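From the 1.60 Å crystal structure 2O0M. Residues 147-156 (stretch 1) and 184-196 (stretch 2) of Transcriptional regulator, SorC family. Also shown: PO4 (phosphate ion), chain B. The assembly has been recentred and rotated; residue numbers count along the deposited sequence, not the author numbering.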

ATOM      1  N   ALA A 147      -1.609  -6.674   6.059  1.00  9.99           N
ATOM      2  CA  ALA A 147      -2.396  -6.513   4.847  1.00  9.67           C
ATOM      3  C   ALA A 147      -1.646  -5.593   3.899  1.00  9.46           C
ATOM      4  O   ALA A 147      -1.226  -4.499   4.276  1.00  9.68           O
ATOM      5  CB  ALA A 147      -3.739  -5.958   5.163  1.00 10.60           C
ATOM      6  N   VAL A 148      -1.477  -6.033   2.660  1.00  8.92           N
ATOM      7  CA  VAL A 148      -0.641  -5.300   1.725  1.00  9.19           C
ATOM      8  C   VAL A 148      -1.361  -4.978   0.419  1.00  9.30           C
ATOM      9  O   VAL A 148      -2.232  -5.723  -0.035  1.00  9.78           O
ATOM     10  CB  VAL A 148       0.650  -6.057   1.405  1.00  9.50           C
ATOM     11  CG1 VAL A 148       1.464  -6.303   2.674  1.00 10.48           C
ATOM     12  CG2 VAL A 148       0.358  -7.366   0.712  1.00  9.40           C
HETATM   13  N   MSE A 149      -1.000  -3.835  -0.157  1.00  9.04           N
HETATM   14  CA  MSE A 149      -1.342  -3.521  -1.526  1.00  9.25           C
HETATM   15  C   MSE A 149      -0.225  -3.913  -2.488  1.00  9.50           C
HETATM   16  O   MSE A 149       0.906  -4.174  -2.083  1.00  9.48           O
HETATM   17  CB  MSE A 149      -1.697  -2.041  -1.681  1.00  9.37           C
HETATM   18  CG  MSE A 149      -2.964  -1.654  -0.963  1.00 10.55           C
HETATM   19 SE   MSE A 149      -4.605  -2.471  -1.655  1.00 17.78          SE
HETATM   20  CE  MSE A 149      -4.632  -1.663  -3.349  1.00 12.79           C
ATOM     21  N   GLY A 150      -0.563  -3.948  -3.770  1.00  9.89           N
ATOM     22  CA  GLY A 150       0.386  -4.301  -4.818  1.00  9.33           C
ATOM     23  C   GLY A 150       0.960  -3.080  -5.510  1.00  9.46           C
ATOM     24  O   GLY A 150       1.082  -2.012  -4.909  1.00  9.79           O
ATOM     25  N   GLY A 151       1.304  -3.248  -6.778  1.00 10.04           N
ATOM     26  CA  GLY A 151       1.899  -2.205  -7.582  1.00 10.28           C
ATOM     27  C   GLY A 151       3.391  -2.390  -7.743  1.00 10.53           C
ATOM     28  O   GLY A 151       4.001  -3.252  -7.112  1.00 10.82           O
ATOM     29  N   THR A 152       3.988  -1.572  -8.603  1.00 11.14           N
ATOM     30  CA  THR A 152       5.394  -1.731  -8.944  1.00 11.88           C
ATOM     31  C   THR A 152       6.320  -1.516  -7.748  1.00 11.88           C
ATOM     32  O   THR A 152       7.225  -2.303  -7.508  1.00 12.60           O
ATOM     33  CB  THR A 152       5.784  -0.794 -10.095  1.00 12.29           C
ATOM     34  OG1 THR A 152       4.959  -1.070 -11.229  1.00 13.36           O
ATOM     35  CG2 THR A 152       7.235  -0.973 -10.472  1.00 14.18           C
ATOM     36  N   THR A 153       6.077  -0.458  -6.980  1.00 12.05           N
ATOM     37  CA  THR A 153       6.878  -0.187  -5.787  1.00 11.30           C
ATOM     38  C   THR A 153       6.828  -1.347  -4.820  1.00 11.16           C
ATOM     39  O   THR A 153       7.857  -1.830  -4.358  1.00 11.15           O
ATOM     40  CB  THR A 153       6.385   1.077  -5.082  1.00 11.78           C
ATOM     41  OG1 THR A 153       6.541   2.182  -5.974  1.00 12.52           O
ATOM     42  CG2 THR A 153       7.159   1.335  -3.811  1.00 12.15           C
HETATM   43  N   MSE A 154       5.620  -1.794  -4.509  1.00 10.69           N
HETATM   44  CA  MSE A 154       5.459  -2.860  -3.539  1.00 10.69           C
HETATM   45  C   MSE A 154       6.063  -4.196  -4.013  1.00 11.09           C
HETATM   46  O   MSE A 154       6.592  -4.963  -3.203  1.00 11.51           O
HETATM   47  CB  MSE A 154       3.985  -3.035  -3.196  1.00 10.80           C
HETATM   48  CG  MSE A 154       3.401  -1.861  -2.419  1.00 11.49           C
HETATM   49 SE   MSE A 154       4.150  -1.695  -0.626  1.00 19.95          SE
HETATM   50  CE  MSE A 154       3.507  -3.386   0.059  1.00 16.50           C
ATOM     51  N   ALA A 155       5.993  -4.475  -5.312  1.00 11.74           N
ATOM     52  CA  ALA A 155       6.577  -5.694  -5.873  1.00 11.50           C
ATOM     53  C   ALA A 155       8.092  -5.696  -5.625  1.00 12.39           C
ATOM     54  O   ALA A 155       8.669  -6.691  -5.173  1.00 13.22           O
ATOM     55  CB  ALA A 155       6.292  -5.781  -7.346  1.00 11.39           C
HETATM   56  N   MSE A 156       8.713  -4.557  -5.877  1.00 12.27           N
HETATM   57  CA  MSE A 156      10.164  -4.436  -5.674  1.00 13.28           C
HETATM   58  C   MSE A 156      10.560  -4.447  -4.209  1.00 12.59           C
HETATM   59  O   MSE A 156      11.574  -5.070  -3.825  1.00 13.48           O
HETATM   60  CB  MSE A 156      10.694  -3.181  -6.348  1.00 14.68           C
HETATM   61  CG  MSE A 156      10.598  -3.227  -7.850  1.00 19.07           C
HETATM   62 SE   MSE A 156      11.503  -4.747  -8.680  1.00 35.26          SE
HETATM   63  CE  MSE A 156      13.015  -4.926  -7.501  1.00 22.98           C
ATOM     64  N   VAL A 184      -0.794  -9.935 -12.815  1.00 14.61           N
ATOM     65  CA  VAL A 184      -0.265 -10.873 -11.816  1.00 15.13           C
ATOM     66  C   VAL A 184       1.077 -10.473 -11.208  1.00 15.07           C
ATOM     67  O   VAL A 184       1.301 -10.689 -10.018  1.00 15.88           O
ATOM     68  CB  VAL A 184      -0.169 -12.336 -12.365  1.00 15.75           C
ATOM     69  CG1 VAL A 184      -1.549 -12.871 -12.634  1.00 16.74           C
ATOM     70  CG2 VAL A 184       0.689 -12.411 -13.610  1.00 17.66           C
ATOM     71  N   SER A 185       1.969  -9.883 -11.997  1.00 14.69           N
ATOM     72  CA  SER A 185       3.298  -9.553 -11.495  1.00 14.66           C
ATOM     73  C   SER A 185       3.275  -8.542 -10.345  1.00 13.72           C
ATOM     74  O   SER A 185       4.212  -8.502  -9.541  1.00 14.20           O
ATOM     75  CB  SER A 185       4.191  -9.008 -12.618  1.00 14.93           C
ATOM     76  OG  SER A 185       3.578  -7.890 -13.249  1.00 18.32           O
ATOM     77  N   VAL A 186       2.230  -7.718 -10.283  1.00 12.84           N
ATOM     78  CA  VAL A 186       2.158  -6.673  -9.258  1.00 12.83           C
ATOM     79  C   VAL A 186       0.853  -6.695  -8.456  1.00 12.55           C
ATOM     80  O   VAL A 186       0.567  -5.754  -7.709  1.00 12.70           O
ATOM     81  CB  VAL A 186       2.425  -5.254  -9.846  1.00 11.94           C
ATOM     82  CG1 VAL A 186       3.814  -5.184 -10.504  1.00 13.15           C
ATOM     83  CG2 VAL A 186       1.318  -4.826 -10.809  1.00 11.53           C
ATOM     84  N   GLN A 187       0.060  -7.754  -8.575  1.00 11.85           N
ATOM     85  CA  GLN A 187      -1.160  -7.816  -7.764  1.00 12.92           C
ATOM     86  C   GLN A 187      -0.829  -8.100  -6.286  1.00 12.09           C
ATOM     87  O   GLN A 187       0.208  -8.691  -5.959  1.00 11.69           O
ATOM     88  CB  GLN A 187      -2.186  -8.795  -8.350  1.00 13.98           C
ATOM     89  CG  GLN A 187      -2.058 -10.210  -7.938  1.00 15.93           C
ATOM     90  CD  GLN A 187      -3.200 -11.049  -8.498  1.00 15.22           C
ATOM     91  OE1 GLN A 187      -3.121 -11.510  -9.627  1.00 17.44           O
ATOM     92  NE2 GLN A 187      -4.257 -11.262  -7.702  1.00 17.31           N
ATOM     93  N   ALA A 188      -1.714  -7.652  -5.396  1.00 11.45           N
ATOM     94  CA  ALA A 188      -1.491  -7.746  -3.961  1.00 11.20           C
ATOM     95  C   ALA A 188      -1.238  -9.202  -3.489  1.00 10.88           C
ATOM     96  O   ALA A 188      -0.378  -9.443  -2.625  1.00 10.77           O
ATOM     97  CB  ALA A 188      -2.687  -7.130  -3.217  1.00 11.58           C
ATOM     98  N   ASN A 189      -1.955 -10.167  -4.067  1.00 10.88           N
ATOM     99  CA  ASN A 189      -1.717 -11.592  -3.755  1.00 11.32           C
ATOM    100  C   ASN A 189      -0.252 -11.950  -3.977  1.00 11.81           C
ATOM    101  O   ASN A 189       0.368 -12.649  -3.165  1.00 11.42           O
ATOM    102  CB  ASN A 189      -2.553 -12.538  -4.640  1.00 11.65           C
ATOM    103  CG  ASN A 189      -3.966 -12.780  -4.132  1.00 12.14           C
ATOM    104  OD1 ASN A 189      -4.859 -13.222  -4.905  1.00 15.28           O
ATOM    105  ND2 ASN A 189      -4.197 -12.505  -2.865  1.00  8.61           N
ATOM    106  N   SER A 190       0.281 -11.499  -5.105  1.00 12.16           N
ATOM    107  CA  SER A 190       1.658 -11.803  -5.473  1.00 12.94           C
ATOM    108  C   SER A 190       2.640 -11.172  -4.499  1.00 13.21           C
ATOM    109  O   SER A 190       3.597 -11.829  -4.055  1.00 13.28           O
ATOM    110  CB  SER A 190       1.935 -11.365  -6.906  1.00 13.60           C
ATOM    111  OG  SER A 190       1.076 -12.059  -7.791  1.00 15.07           O
ATOM    112  N   ILE A 191       2.397  -9.912  -4.137  1.00 12.33           N
ATOM    113  CA  ILE A 191       3.253  -9.220  -3.168  1.00 12.37           C
ATOM    114  C   ILE A 191       3.200  -9.989  -1.828  1.00 11.78           C
ATOM    115  O   ILE A 191       4.217 -10.203  -1.189  1.00 11.46           O
ATOM    116  CB  ILE A 191       2.845  -7.711  -2.983  1.00 12.66           C
ATOM    117  CG1 ILE A 191       3.499  -6.809  -4.045  1.00 14.14           C
ATOM    118  CG2 ILE A 191       3.279  -7.188  -1.640  1.00 12.41           C
ATOM    119  CD1 ILE A 191       3.083  -7.067  -5.452  1.00 15.16           C
ATOM    120  N   SER A 192       2.012 -10.437  -1.421  1.00 11.86           N
ATOM    121  CA  SER A 192       1.865 -11.168  -0.145  1.00 12.03           C
ATOM    122  C   SER A 192       2.726 -12.429  -0.124  1.00 12.04           C
ATOM    123  O   SER A 192       3.404 -12.736   0.879  1.00 12.41           O
ATOM    124  CB  SER A 192       0.401 -11.565   0.083  1.00 12.66           C
ATOM    125  OG  SER A 192      -0.429 -10.415   0.136  1.00 16.79           O
ATOM    126  N   ALA A 193       2.714 -13.154  -1.242  1.00 11.27           N
ATOM    127  CA  ALA A 193       3.432 -14.422  -1.335  1.00 11.37           C
ATOM    128  C   ALA A 193       4.925 -14.194  -1.289  1.00 10.82           C
ATOM    129  O   ALA A 193       5.659 -14.917  -0.593  1.00 10.61           O
ATOM    130  CB  ALA A 193       3.038 -15.170  -2.588  1.00 11.39           C
ATOM    131  N   VAL A 194       5.380 -13.180  -2.013  1.00 10.49           N
ATOM    132  CA  VAL A 194       6.802 -12.845  -2.029  1.00 11.98           C
ATOM    133  C   VAL A 194       7.262 -12.374  -0.651  1.00 12.29           C
ATOM    134  O   VAL A 194       8.302 -12.818  -0.140  1.00 11.89           O
ATOM    135  CB  VAL A 194       7.135 -11.804  -3.122  1.00 11.50           C
ATOM    136  CG1 VAL A 194       8.591 -11.334  -3.008  1.00 12.33           C
ATOM    137  CG2 VAL A 194       6.879 -12.414  -4.499  1.00 12.14           C
HETATM  138  N   MSE A 195       6.493 -11.479  -0.043  1.00 12.83           N
HETATM  139  CA  MSE A 195       6.848 -10.997   1.293  1.00 14.93           C
HETATM  140  C   MSE A 195       6.938 -12.154   2.269  1.00 13.34           C
HETATM  141  O   MSE A 195       7.865 -12.222   3.069  1.00 13.08           O
HETATM  142  CB  MSE A 195       5.819  -9.994   1.802  1.00 15.48           C
HETATM  143  CG  MSE A 195       5.887  -8.663   1.138  1.00 18.09           C
HETATM  144 SE   MSE A 195       5.263  -7.233   2.350  1.00 28.83          SE
HETATM  145  CE  MSE A 195       5.870  -5.757   1.267  1.00 22.98           C
ATOM    146  N   ALA A 196       5.981 -13.070   2.195  1.00 13.07           N
ATOM    147  CA  ALA A 196       5.983 -14.218   3.098  1.00 13.81           C
ATOM    148  C   ALA A 196       7.264 -15.020   2.917  1.00 14.34           C
ATOM    149  O   ALA A 196       7.946 -15.358   3.892  1.00 14.47           O
ATOM    150  CB  ALA A 196       4.772 -15.087   2.861  1.00 13.55           C
TER
HETATM  151  P   PO4 B 401       3.137   2.029  -8.258  1.00 17.36           P
HETATM  152  O1  PO4 B 401       2.973   3.503  -8.334  1.00 19.86           O
HETATM  153  O2  PO4 B 401       4.146   1.616  -7.253  1.00 17.99           O
HETATM  154  O3  PO4 B 401       1.802   1.388  -8.047  1.00 22.36           O
HETATM  155  O4  PO4 B 401       3.566   1.529  -9.604  1.00 21.83           O

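What fills the apolar centre? Ile191 does, pointing toward stretch 1 from its helix. Its CG2 lies 3.8 Å from Val148 CG2, its CG1 3.9 Å from Met154 CB and its CD1 3.9 Å from Ala155 CB, so one branched side chain touches both the strand and the helix of stretch 1. Two selenomethionines extend this packing: Met154 CE meets Met195 CE at 3.6 Å, and Met195 SE lies 3.9 Å from Val148 CG1.

How do the backbones allow such closeness? Helices 152-156 and 188-196 run nearly parallel, 19° apart, with their axes 9.5 Å from each other at closest approach. The loop before the first helix meets the start of the second, where Gly150 CA lies 4.0 Å from Ala188 CA. A CB on Gly150 would lie 2.1 Å from Val186 O, a clash, so the missing side chain makes room for the neighbouring backbone.

What polar bond ties the stretches together? Gly151 N, just before the helix, donates to Val186 O at 2.8 Å, nearly straight at 168°, and Gly150 CA adds a CA-H...O contact to Val186 O at 3.2 Å.

What lies beyond, on the polar side? A phosphate, probably from the crystallisation liquor, bonds to stretch 1 alone: its O2 accepts hydrogen bonds from Thr153 N, free in the helix's first turn, and Thr153 OG1, both 2.8 Å.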